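Local structure of uncharacterized protein (Parabacteroides merdae ATCC 43184, 4OPW) at residues Leu133-Ser138 against Gly159-Lys164; Tyr173-Asp178 against Cys193-Lys198; Gly199-His204 against Gly217-Lys222; Ala211-Lys216 against Gln229-Lys234. The protein probably serves in cell adhesion, as a putative auto-transporter adhesin of the head GIN (DUF2807) family built largely as a parallel beta-solenoid. All coordinates share one frame; numbering follows the deposited sequence. Where two conformers were deposited one is given.

Interaction 1 of 4, residues Leu133-Ser138 against Gly159-Lys164; sequences LNVSGS and GTINLK
Apolar side chains carry this contact, and no hydrogen bond crosses it. Val135 sits in the middle and runs past Ile161 in the opposite direction, so their flanks touch rather than their tips. Its CG2, anti to the carbonyl carbon, lies 3.6 Å from Ile161 CG1 and also meets the CD1 methyl. The other methyl, CG1, settles against bare backbone, 3.7 Å from Gly159 CA. Beside it, at the turn, Ser138 CA and Gly159 CA stand 3.8 Å apart in backbone-to-backbone contact. Further along, Leu133 and Leu163 come tip to tip, with Leu133 CD1 3.7 Å from Leu163 CD2. A looser touch, 4.3 Å from Leu133 CD1 to Ile161 CG2, links the two pairs.

This is packing across the interior of a parallel beta-solenoid: strands 130-136 and 159-163 belong to different walls and face each other through it. Their axes come within 6.5 Å and run at 152°, because the chain reverses direction in passing from one wall to the other. Met141 of the intervening strand 139-147 packs on both Leu133 and Val135, while Ile155 of strand 150-156 lies against Ile161.

The polar groups work at the margins. Ser138 OG bonds to Ser158 OG, and Thr160, whose CB leaves the backbone away from 133-138, hydrogen-bonds through OG1 to Asn140 OD1.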
loop_
_atom_site.group_PDB
_atom_site.type_symbol
_atom_site.label_atom_id
_atom_site.label_comp_id
_atom_site.label_asym_id
_atom_site.label_seq_id
_atom_site.Cartn_x
_atom_site.Cartn_y
_atom_site.Cartn_z
ATOM N N LEU A 133 -1.934 1.933 -6.770
ATOM C CA LEU A 133 -1.911 2.210 -5.344
ATOM C C LEU A 133 -3.109 3.012 -4.908
ATOM O O LEU A 133 -3.441 4.037 -5.517
ATOM C CB LEU A 133 -0.623 2.966 -4.998
ATOM C CG LEU A 133 0.692 2.369 -5.551
ATOM C CD1 LEU A 133 1.877 3.250 -5.200
ATOM C CD2 LEU A 133 0.927 0.951 -5.034
ATOM N N ASN A 134 -3.778 2.524 -3.863
ATOM C CA ASN A 134 -4.987 3.146 -3.334
ATOM C C ASN A 134 -4.909 3.256 -1.840
ATOM O O ASN A 134 -4.604 2.270 -1.153
ATOM C CB ASN A 134 -6.220 2.317 -3.732
ATOM C CG ASN A 134 -6.314 2.098 -5.226
ATOM O OD1 ASN A 134 -6.867 2.926 -5.931
ATOM N ND2 ASN A 134 -5.688 1.020 -5.738
ATOM N N VAL A 135 -5.155 4.469 -1.324
ATOM C CA VAL A 135 -5.132 4.706 0.111
ATOM C C VAL A 135 -6.461 5.327 0.546
ATOM O O VAL A 135 -7.025 6.172 -0.172
ATOM C CB VAL A 135 -3.908 5.596 0.496
ATOM C CG1 VAL A 135 -4.152 6.375 1.795
ATOM C CG2 VAL A 135 -2.625 4.752 0.604
ATOM N N SER A 136 -6.937 4.939 1.741
ATOM C CA SER A 136 -8.107 5.580 2.350
ATOM C C SER A 136 -8.011 5.432 3.866
ATOM O O SER A 136 -7.105 4.748 4.347
ATOM C CB SER A 136 -9.409 4.992 1.809
ATOM O OG SER A 136 -9.662 3.699 2.324
ATOM N N GLY A 137 -8.893 6.118 4.595
ATOM C CA GLY A 137 -8.978 6.026 6.056
ATOM C C GLY A 137 -7.687 6.296 6.786
ATOM O O GLY A 137 -7.366 5.606 7.755
ATOM N N SER A 138 -6.936 7.323 6.330
ATOM C CA SER A 138 -5.688 7.799 6.933
ATOM C C SER A 138 -4.580 6.757 6.918
ATOM O O SER A 138 -3.629 6.875 7.706
ATOM C CB SER A 138 -5.906 8.318 8.360
ATOM O OG SER A 138 -6.897 9.330 8.403
ATOM N N GLY A 159 -5.102 10.320 4.035
ATOM C CA GLY A 159 -3.969 9.408 3.980
ATOM C C GLY A 159 -2.852 9.941 3.115
ATOM O O GLY A 159 -2.974 11.029 2.542
ATOM N N THR A 160 -1.725 9.204 3.057
ATOM C CA THR A 160 -0.570 9.686 2.297
ATOM C C THR A 160 0.053 8.577 1.447
ATOM O O THR A 160 0.021 7.393 1.821
ATOM C CB THR A 160 0.519 10.331 3.196
ATOM O OG1 THR A 160 1.236 9.315 3.886
ATOM C CG2 THR A 160 -0.009 11.378 4.172
ATOM N N ILE A 161 0.648 8.976 0.318
ATOM C CA ILE A 161 1.394 8.081 -0.570
ATOM C C ILE A 161 2.722 8.776 -0.852
ATOM O O ILE A 161 2.739 9.861 -1.431
ATOM C CB ILE A 161 0.638 7.668 -1.864
ATOM C CG1 ILE A 161 -0.677 6.886 -1.511
ATOM C CG2 ILE A 161 1.565 6.800 -2.753
ATOM C CD1 ILE A 161 -1.641 6.567 -2.688
ATOM N N ASN A 162 3.815 8.184 -0.390
ATOM C CA ASN A 162 5.156 8.723 -0.602
ATOM C C ASN A 162 5.920 7.806 -1.539
ATOM O O ASN A 162 6.229 6.674 -1.177
ATOM C CB ASN A 162 5.881 8.886 0.741
ATOM C CG ASN A 162 7.261 9.493 0.652
ATOM O OD1 ASN A 162 7.734 9.886 -0.413
ATOM N ND2 ASN A 162 7.950 9.545 1.782
ATOM N N LEU A 163 6.195 8.293 -2.754
ATOM C CA LEU A 163 6.924 7.568 -3.811
ATOM C C LEU A 163 8.263 8.247 -3.919
ATOM O O LEU A 163 8.371 9.317 -4.512
ATOM C CB LEU A 163 6.150 7.602 -5.143
ATOM C CG LEU A 163 4.664 7.210 -5.114
ATOM C CD1 LEU A 163 4.060 7.301 -6.507
ATOM C CD2 LEU A 163 4.470 5.781 -4.555
ATOM N N LYS A 164 9.248 7.702 -3.219
ATOM C CA LYS A 164 10.567 8.317 -3.041
ATOM C C LYS A 164 11.408 8.469 -4.313
ATOM O O LYS A 164 12.108 9.474 -4.449
ATOM C CB LYS A 164 11.380 7.516 -2.023
ATOM C CG LYS A 164 10.835 7.613 -0.598
ATOM C CD LYS A 164 11.802 6.975 0.382
ATOM C CE LYS A 164 11.390 7.185 1.818
ATOM N NZ LYS A 164 12.137 6.290 2.740
#

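Interaction 2 of 4, residues Tyr173-Asp178 against Cys193-Lys198; sequences YSITTD and CKITGK
Five backbone hydrogen bonds zip 173-178 to 193-198 in register. Lys194 N gives to Tyr173 O, and Lys194 O takes the N-H of Ile175 at 2.9 Å. Thr196 N gives to Ile175 O, Thr196 O takes Thr177 N at 2.8 Å, and Lys198 N closes the row on Thr177 O. The middle bonds run nearly along the C=O axis. The last is more bent, 146° at the hydrogen, and its donor stands above the carbonyl plane, because the strands are breaking into the turn.

Ile175 O is the most heavily gripped acceptor. Thr196 N reaches it at 2.9 Å, water 1 donates to it at 3.0 Å, and the CA-H of Ile195 adds a contact. The same water lies 2.6 Å from Thr196 OG1 and bonds weakly to Thr176 OG1, tying the two threonines on the outer face.

These are neighbouring coils of one wall of a parallel beta-solenoid, with strand directions only 4° apart. On their outer edges Ser174 and Thr176 bond to backbone of 150-156 and its following turn, and Cys193, Ile195 and Gly197 to 208-214. Inside, Ile175 and Ile195 lie side by side, pointing the same way, with Ile175 CB 4.1 Å from Ile195 CG1. Tyr173 CB touches Cys193 SG. At the turn Lys198 crosses Asp178 obliquely, leaving Lys198 NZ 4.1 Å from Asp178 OD2, beyond a salt bridge.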
loop_
_atom_site.group_PDB
_atom_site.type_symbol
_atom_site.label_atom_id
_atom_site.label_comp_id
_atom_site.label_asym_id
_atom_site.label_seq_id
_atom_site.Cartn_x
_atom_site.Cartn_y
_atom_site.Cartn_z
ATOM N N TYR A 173 -2.673 10.579 -10.932
ATOM C CA TYR A 173 -2.668 10.918 -9.513
ATOM C C TYR A 173 -3.995 11.522 -9.148
ATOM O O TYR A 173 -4.461 12.434 -9.850
ATOM C CB TYR A 173 -1.542 11.902 -9.176
ATOM C CG TYR A 173 -0.136 11.402 -9.399
ATOM C CD1 TYR A 173 0.415 10.427 -8.575
ATOM C CD2 TYR A 173 0.693 11.995 -10.347
ATOM C CE1 TYR A 173 1.739 10.014 -8.726
ATOM C CE2 TYR A 173 2.022 11.606 -10.493
ATOM C CZ TYR A 173 2.538 10.604 -9.687
ATOM O OH TYR A 173 3.853 10.223 -9.795
ATOM N N SER A 174 -4.630 11.030 -8.070
ATOM C CA SER A 174 -5.921 11.579 -7.666
ATOM C C SER A 174 -6.039 11.667 -6.153
ATOM O O SER A 174 -5.576 10.777 -5.442
ATOM C CB SER A 174 -7.072 10.745 -8.227
ATOM O OG SER A 174 -7.094 10.723 -9.643
ATOM N N ILE A 175 -6.620 12.781 -5.665
ATOM C CA ILE A 175 -6.894 13.025 -4.236
ATOM C C ILE A 175 -8.350 13.459 -4.147
ATOM O O ILE A 175 -8.740 14.410 -4.842
ATOM C CB ILE A 175 -5.938 14.032 -3.515
ATOM C CG1 ILE A 175 -4.468 13.521 -3.495
ATOM C CG2 ILE A 175 -6.422 14.333 -2.056
ATOM C CD1 ILE A 175 -3.434 14.599 -3.341
ATOM N N THR A 176 -9.143 12.799 -3.272
ATOM C CA THR A 176 -10.555 13.154 -3.089
ATOM C C THR A 176 -10.790 13.344 -1.597
ATOM O O THR A 176 -10.377 12.493 -0.813
ATOM C CB THR A 176 -11.482 12.088 -3.722
ATOM O OG1 THR A 176 -11.118 11.911 -5.098
ATOM C CG2 THR A 176 -12.953 12.480 -3.637
ATOM N N THR A 177 -11.404 14.499 -1.216
ATOM C CA THR A 177 -11.702 14.983 0.157
ATOM C C THR A 177 -10.423 15.559 0.773
ATOM O O THR A 177 -10.402 16.729 1.120
ATOM C CB THR A 177 -12.367 13.918 1.079
ATOM O OG1 THR A 177 -13.517 13.367 0.429
ATOM C CG2 THR A 177 -12.739 14.481 2.461
ATOM N N ASP A 178 -9.386 14.731 0.954
ATOM C CA ASP A 178 -8.095 15.157 1.526
ATOM C C ASP A 178 -7.060 14.074 1.351
ATOM O O ASP A 178 -7.411 12.948 1.052
ATOM C CB ASP A 178 -8.241 15.492 3.027
ATOM C CG ASP A 178 -7.163 16.421 3.580
ATOM O OD1 ASP A 178 -6.300 16.876 2.792
ATOM O OD2 ASP A 178 -7.217 16.733 4.780
ATOM N N CYS A 193 -3.315 14.796 -13.032
ATOM C CA CYS A 193 -3.438 15.029 -11.578
ATOM C C CYS A 193 -4.737 15.723 -11.272
ATOM O O CYS A 193 -5.030 16.781 -11.843
ATOM C CB CYS A 193 -2.244 15.804 -11.024
ATOM S SG CYS A 193 -2.170 15.873 -9.209
ATOM N N LYS A 194 -5.524 15.144 -10.356
ATOM C CA LYS A 194 -6.830 15.686 -10.005
ATOM C C LYS A 194 -7.029 15.716 -8.493
ATOM O O LYS A 194 -6.780 14.715 -7.812
ATOM C CB LYS A 194 -7.933 14.855 -10.687
ATOM C CG LYS A 194 -9.344 15.428 -10.572
ATOM C CD LYS A 194 -10.349 14.486 -11.228
ATOM C CE LYS A 194 -11.779 14.813 -10.883
ATOM N NZ LYS A 194 -12.712 13.731 -11.298
ATOM N N ILE A 195 -7.457 16.884 -7.968
ATOM C CA ILE A 195 -7.754 17.075 -6.538
ATOM C C ILE A 195 -9.188 17.600 -6.430
ATOM O O ILE A 195 -9.504 18.632 -7.021
ATOM C CB ILE A 195 -6.754 17.972 -5.741
ATOM C CG1 ILE A 195 -5.299 17.414 -5.831
ATOM C CG2 ILE A 195 -7.216 18.075 -4.250
ATOM C CD1 ILE A 195 -4.226 18.270 -5.143
ATOM N N THR A 196 -10.047 16.905 -5.652
ATOM C CA THR A 196 -11.433 17.326 -5.396
ATOM C C THR A 196 -11.544 17.448 -3.871
ATOM O O THR A 196 -11.523 16.433 -3.170
ATOM C CB THR A 196 -12.451 16.305 -5.995
ATOM O OG1 THR A 196 -12.110 16.014 -7.355
ATOM C CG2 THR A 196 -13.916 16.801 -5.911
ATOM N N GLY A 197 -11.600 18.683 -3.386
ATOM C CA GLY A 197 -11.636 19.007 -1.964
ATOM C C GLY A 197 -10.277 19.533 -1.555
ATOM O O GLY A 197 -9.649 20.294 -2.301
ATOM N N LYS A 198 -9.790 19.094 -0.394
ATOM C CA LYS A 198 -8.473 19.502 0.100
ATOM C C LYS A 198 -7.412 18.516 -0.353
ATOM O O LYS A 198 -7.716 17.436 -0.873
ATOM C CB LYS A 198 -8.473 19.578 1.654
ATOM C CG LYS A 198 -9.409 20.604 2.275
ATOM C CD LYS A 198 -9.913 20.158 3.661
ATOM C CE LYS A 198 -8.902 20.260 4.780
ATOM N NZ LYS A 198 -9.505 19.906 6.093
HETATM O O HOH W 1 -10.295 14.109 -7.429
#

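Interaction 3 of 4, residues Gly199-His204 against Gly217-Lys222; sequences GSAQIH and GNIRYK
A wall of the parallel beta-solenoid is built here from two successive coils, with strands 200-205 and 218-221 side by side at a 21° angle. Five backbone bonds alternate along them. The straightest is Arg220 N to Ala201 O, 2.8 Å and 176°, nearly on the C=O axis. Near the start, water 2 donates to Gly199 O and accepts from Asn218 ND2, while Asn218 OD1 takes the N-H of Thr236 on the next coil.

Ile203 carries the inner face. Its CG1 takes the crowded position between backbone N and carbonyl carbon, which lays it 3.8 Å from Tyr221 CB and sends CD1 to Ile219 CG2 at 3.7 Å. Cys193 and Leu209 also pack on Ile203.

At the far end a side chain extends the ladder. The His204 ring, anti to its own N, presents ND1 edge-on to Lys222 O, 2.9 Å away and 168° at the hydrogen; the donor stands above the carbonyl plane. Lys222 itself makes a cation-pi contact with Phe184. With a carbonyl oxygen as partner, His204 ND1 must be the donor and so carries a proton, and the bond fixes the ring's rotation against the neighbouring coil.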
loop_
_atom_site.group_PDB
_atom_site.type_symbol
_atom_site.label_atom_id
_atom_site.label_comp_id
_atom_site.label_asym_id
_atom_site.label_seq_id
_atom_site.Cartn_x
_atom_site.Cartn_y
_atom_site.Cartn_z
ATOM N N GLY A 199 -6.166 18.882 -0.135
ATOM C CA GLY A 199 -5.077 17.969 -0.434
ATOM C C GLY A 199 -3.851 18.613 -1.015
ATOM O O GLY A 199 -3.828 19.807 -1.322
ATOM N N SER A 200 -2.826 17.805 -1.160
ATOM C CA SER A 200 -1.536 18.262 -1.649
ATOM C C SER A 200 -0.896 17.184 -2.504
ATOM O O SER A 200 -0.727 16.040 -2.045
ATOM C CB SER A 200 -0.627 18.626 -0.464
ATOM O OG SER A 200 0.726 18.797 -0.843
ATOM N N ALA A 201 -0.558 17.541 -3.747
ATOM C CA ALA A 201 0.142 16.606 -4.621
ATOM C C ALA A 201 1.457 17.220 -5.060
ATOM O O ALA A 201 1.464 18.343 -5.551
ATOM C CB ALA A 201 -0.706 16.226 -5.834
ATOM N N GLN A 202 2.565 16.501 -4.848
ATOM C CA GLN A 202 3.931 16.883 -5.266
ATOM C C GLN A 202 4.306 15.935 -6.370
ATOM O O GLN A 202 4.356 14.728 -6.131
ATOM C CB GLN A 202 4.899 16.805 -4.099
ATOM C CG GLN A 202 4.608 17.820 -2.995
ATOM C CD GLN A 202 5.518 17.632 -1.812
ATOM O OE1 GLN A 202 6.158 16.589 -1.646
ATOM N NE2 GLN A 202 5.594 18.635 -0.964
ATOM N N ILE A 203 4.476 16.432 -7.594
ATOM C CA ILE A 203 4.656 15.544 -8.742
ATOM C C ILE A 203 5.796 16.006 -9.650
ATOM O O ILE A 203 6.264 17.144 -9.522
ATOM C CB ILE A 203 3.305 15.429 -9.522
ATOM C CG1 ILE A 203 2.825 16.821 -10.024
ATOM C CG2 ILE A 203 2.243 14.725 -8.660
ATOM C CD1 ILE A 203 1.540 16.799 -10.855
ATOM N N HIS A 204 6.272 15.101 -10.534
ATOM C CA HIS A 204 7.399 15.430 -11.418
ATOM C C HIS A 204 7.093 15.018 -12.880
ATOM O O HIS A 204 7.661 14.048 -13.390
ATOM C CB HIS A 204 8.701 14.794 -10.876
ATOM C CG HIS A 204 9.938 15.045 -11.685
ATOM N ND1 HIS A 204 10.071 16.162 -12.498
ATOM C CD2 HIS A 204 11.081 14.326 -11.749
ATOM C CE1 HIS A 204 11.262 16.053 -13.065
ATOM N NE2 HIS A 204 11.909 14.972 -12.638
ATOM N N GLY A 217 -7.353 22.250 -2.606
ATOM C CA GLY A 217 -6.188 21.403 -2.855
ATOM C C GLY A 217 -5.149 22.035 -3.756
ATOM O O GLY A 217 -5.488 22.822 -4.649
ATOM N N ASN A 218 -3.872 21.717 -3.518
ATOM C CA ASN A 218 -2.776 22.296 -4.293
ATOM C C ASN A 218 -1.953 21.249 -5.010
ATOM O O ASN A 218 -1.661 20.189 -4.446
ATOM C CB ASN A 218 -1.853 23.114 -3.395
ATOM C CG ASN A 218 -2.521 24.338 -2.851
ATOM O OD1 ASN A 218 -2.906 25.234 -3.601
ATOM N ND2 ASN A 218 -2.753 24.351 -1.549
ATOM N N ILE A 219 -1.561 21.575 -6.242
ATOM C CA ILE A 219 -0.688 20.744 -7.050
ATOM C C ILE A 219 0.637 21.493 -7.190
ATOM O O ILE A 219 0.655 22.651 -7.624
ATOM C CB ILE A 219 -1.303 20.388 -8.419
ATOM C CG1 ILE A 219 -2.578 19.529 -8.248
ATOM C CG2 ILE A 219 -0.245 19.704 -9.334
ATOM C CD1 ILE A 219 -3.397 19.335 -9.556
ATOM N N ARG A 220 1.735 20.851 -6.783
ATOM C CA ARG A 220 3.062 21.456 -6.920
ATOM C C ARG A 220 3.880 20.531 -7.794
ATOM O O ARG A 220 3.903 19.328 -7.546
ATOM C CB ARG A 220 3.708 21.727 -5.541
ATOM C CG ARG A 220 2.987 22.800 -4.705
ATOM C CD ARG A 220 3.018 24.182 -5.348
ATOM N NE ARG A 220 2.267 25.172 -4.571
ATOM C CZ ARG A 220 0.992 25.499 -4.774
ATOM N NH1 ARG A 220 0.285 24.890 -5.716
ATOM N NH2 ARG A 220 0.413 26.429 -4.030
ATOM N N TYR A 221 4.473 21.054 -8.871
ATOM C CA TYR A 221 5.200 20.185 -9.779
ATOM C C TYR A 221 6.616 20.654 -10.055
ATOM O O TYR A 221 6.920 21.848 -9.996
ATOM C CB TYR A 221 4.430 20.047 -11.119
ATOM C CG TYR A 221 4.364 21.321 -11.940
ATOM C CD1 TYR A 221 3.310 22.221 -11.785
ATOM C CD2 TYR A 221 5.344 21.619 -12.880
ATOM C CE1 TYR A 221 3.236 23.384 -12.546
ATOM C CE2 TYR A 221 5.286 22.784 -13.636
ATOM C CZ TYR A 221 4.225 23.659 -13.472
ATOM O OH TYR A 221 4.175 24.807 -14.223
ATOM N N LYS A 222 7.481 19.698 -10.398
ATOM C CA LYS A 222 8.842 19.993 -10.858
ATOM C C LYS A 222 8.876 19.644 -12.314
ATOM O O LYS A 222 8.397 18.568 -12.700
ATOM C CB LYS A 222 9.903 19.235 -10.045
ATOM C CG LYS A 222 10.158 19.925 -8.712
ATOM C CD LYS A 222 11.102 19.175 -7.793
ATOM C CE LYS A 222 11.096 19.826 -6.425
ATOM N NZ LYS A 222 12.032 19.173 -5.482
HETATM O O HOH W 2 -2.303 21.894 0.140
HETATM O O HOH W 3 1.407 20.583 -2.829
#

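Interaction 4 of 4, residues Ala211-Lys216 against Gln229-Lys234; sequences ATIVGK and QKVIGK
Ile232 O is held twice from the neighbouring strand. Gly215 N donates to Ile232 O at 2.8 Å, in the carbonyl plane with 161° at the hydrogen, and Val214 CA brings its C-H to the same oxygen, Val214 CA lying 3.2 Å from Ile232 O. Three more backbone bonds continue the pairing. Ile232 N reaches Ile213 O almost straight, 171° and 2.9 Å, though from above the carbonyl plane; Ile213 N gives to Lys230 O, and Lys230 N to Ala211 O.

The strands, 6° apart in direction, are the last two in their wall of the parallel beta-solenoid, with 226-232 outermost. The other edge of 211-214 is taken by backbone of 191-197, through Thr212 and Val214.

On the interior face Ile213 and Val231 lie side by side and point the same way, Val231 CG2 touching Ile213 CB at 4.0 Å and Ile213 CD1 at 4.1 Å. Val237 packs on both from the facing wall, and on Ala211 and Gln229 too. Past the glycines, Lys216 and Lys234 run alongside each other, Lys216 bent near its end. Lys216 NZ and Lys234 NZ stand only 3.6 Å apart, a closeness of like charges that may lower the proton affinity of one amine somewhat, though solvent can screen it.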
loop_
_atom_site.group_PDB
_atom_site.type_symbol
_atom_site.label_atom_id
_atom_site.label_comp_id
_atom_site.label_asym_id
_atom_site.label_seq_id
_atom_site.Cartn_x
_atom_site.Cartn_y
_atom_site.Cartn_z
ATOM N N ALA A 211 -3.853 19.066 -15.247
ATOM C CA ALA A 211 -4.228 19.294 -13.850
ATOM C C ALA A 211 -5.650 19.796 -13.692
ATOM O O ALA A 211 -6.077 20.724 -14.399
ATOM C CB ALA A 211 -3.256 20.285 -13.214
ATOM N N THR A 212 -6.384 19.181 -12.746
ATOM C CA THR A 212 -7.762 19.571 -12.441
ATOM C C THR A 212 -7.924 19.713 -10.936
ATOM O O THR A 212 -7.638 18.771 -10.199
ATOM C CB THR A 212 -8.788 18.577 -13.015
ATOM O OG1 THR A 212 -8.446 18.239 -14.367
ATOM C CG2 THR A 212 -10.227 19.122 -12.949
ATOM N N ILE A 213 -8.394 20.885 -10.486
ATOM C CA ILE A 213 -8.653 21.129 -9.064
ATOM C C ILE A 213 -10.053 21.674 -8.894
ATOM O O ILE A 213 -10.422 22.598 -9.605
ATOM C CB ILE A 213 -7.618 22.113 -8.416
ATOM C CG1 ILE A 213 -6.171 21.529 -8.441
ATOM C CG2 ILE A 213 -8.068 22.516 -6.978
ATOM C CD1 ILE A 213 -5.073 22.470 -8.013
ATOM N N VAL A 214 -10.813 21.121 -7.917
ATOM C CA VAL A 214 -12.112 21.646 -7.487
ATOM C C VAL A 214 -12.003 21.723 -5.968
ATOM O O VAL A 214 -12.033 20.676 -5.306
ATOM C CB VAL A 214 -13.368 20.863 -7.971
ATOM C CG1 VAL A 214 -14.652 21.536 -7.465
ATOM C CG2 VAL A 214 -13.391 20.725 -9.488
ATOM N N GLY A 215 -11.757 22.925 -5.438
ATOM C CA GLY A 215 -11.571 23.127 -4.003
ATOM C C GLY A 215 -10.281 23.838 -3.645
ATOM O O GLY A 215 -9.725 24.557 -4.478
ATOM N N LYS A 216 -9.770 23.596 -2.425
ATOM C CA LYS A 216 -8.572 24.238 -1.845
ATOM C C LYS A 216 -7.261 23.449 -2.050
ATOM O O LYS A 216 -6.186 23.936 -1.679
ATOM C CB LYS A 216 -8.777 24.439 -0.330
ATOM C CG LYS A 216 -9.725 25.575 0.012
ATOM C CD LYS A 216 -10.138 25.518 1.478
ATOM C CE LYS A 216 -11.627 25.716 1.688
ATOM N NZ LYS A 216 -12.073 27.101 1.363
ATOM N N GLN A 229 -4.425 23.257 -17.371
ATOM C CA GLN A 229 -5.106 23.178 -16.080
ATOM C C GLN A 229 -6.501 23.758 -16.118
ATOM O O GLN A 229 -6.811 24.611 -16.957
ATOM C CB GLN A 229 -4.291 23.897 -14.984
ATOM C CG GLN A 229 -4.082 25.402 -15.225
ATOM C CD GLN A 229 -3.234 26.032 -14.163
ATOM O OE1 GLN A 229 -3.742 26.605 -13.201
ATOM N NE2 GLN A 229 -1.923 25.931 -14.307
ATOM N N LYS A 230 -7.325 23.317 -15.157
ATOM C CA LYS A 230 -8.658 23.843 -14.909
ATOM C C LYS A 230 -8.855 23.823 -13.414
ATOM O O LYS A 230 -8.893 22.748 -12.805
ATOM C CB LYS A 230 -9.754 23.066 -15.668
ATOM C CG LYS A 230 -11.142 23.733 -15.601
ATOM C CD LYS A 230 -11.159 25.201 -16.091
ATOM C CE LYS A 230 -12.449 25.895 -15.737
ATOM N NZ LYS A 230 -12.262 27.364 -15.580
ATOM N N VAL A 231 -8.869 25.013 -12.814
ATOM C CA VAL A 231 -8.997 25.183 -11.369
ATOM C C VAL A 231 -10.238 25.984 -11.034
ATOM O O VAL A 231 -10.429 27.091 -11.557
ATOM C CB VAL A 231 -7.733 25.871 -10.764
ATOM C CG1 VAL A 231 -7.934 26.222 -9.292
ATOM C CG2 VAL A 231 -6.485 25.016 -10.951
ATOM N N ILE A 232 -11.067 25.415 -10.138
ATOM C CA ILE A 232 -12.247 26.033 -9.541
ATOM C C ILE A 232 -12.020 25.924 -8.041
ATOM O O ILE A 232 -11.951 24.816 -7.494
ATOM C CB ILE A 232 -13.618 25.433 -10.020
ATOM C CG1 ILE A 232 -13.801 25.480 -11.563
ATOM C CG2 ILE A 232 -14.829 26.043 -9.260
ATOM C CD1 ILE A 232 -13.528 26.907 -12.284
ATOM N N GLY A 233 -11.821 27.064 -7.395
ATOM C CA GLY A 233 -11.545 27.096 -5.964
ATOM C C GLY A 233 -10.315 27.915 -5.643
ATOM O O GLY A 233 -9.731 28.542 -6.534
ATOM N N LYS A 234 -9.911 27.897 -4.374
ATOM C CA LYS A 234 -8.747 28.657 -3.886
ATOM C C LYS A 234 -7.419 27.918 -4.126
ATOM O O LYS A 234 -6.352 28.537 -4.067
ATOM C CB LYS A 234 -8.911 28.986 -2.391
ATOM C CG LYS A 234 -10.027 29.993 -2.112
ATOM C CD LYS A 234 -10.480 29.941 -0.653
ATOM C CE LYS A 234 -11.580 30.941 -0.370
ATOM N NZ LYS A 234 -12.254 30.679 0.929
#

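Overall arrangement
Interaction 1 lies nearest the chain's centre and is the odd one out: it spans the solenoid's interior between two walls by apolar packing, with no hydrogen bond across it, whereas interactions 2, 3 and 4 are hydrogen-bonded pairings of neighbouring coils within a wall. Interactions 2 and 4 share one wall, where 191-197 pairs with 208-214; interaction 3 belongs to the facing wall. Ile219 joins them across the interior, its CD1 packing on Ile213 and Ala211, and Leu163 CD1 touches Tyr173 CE1 at 4.2 Å, linking interaction 1 to interaction 2. Interactions 1, 2 and 3 are partly buried; interaction 4, at the end of its wall, is a surface contact edged with lysines.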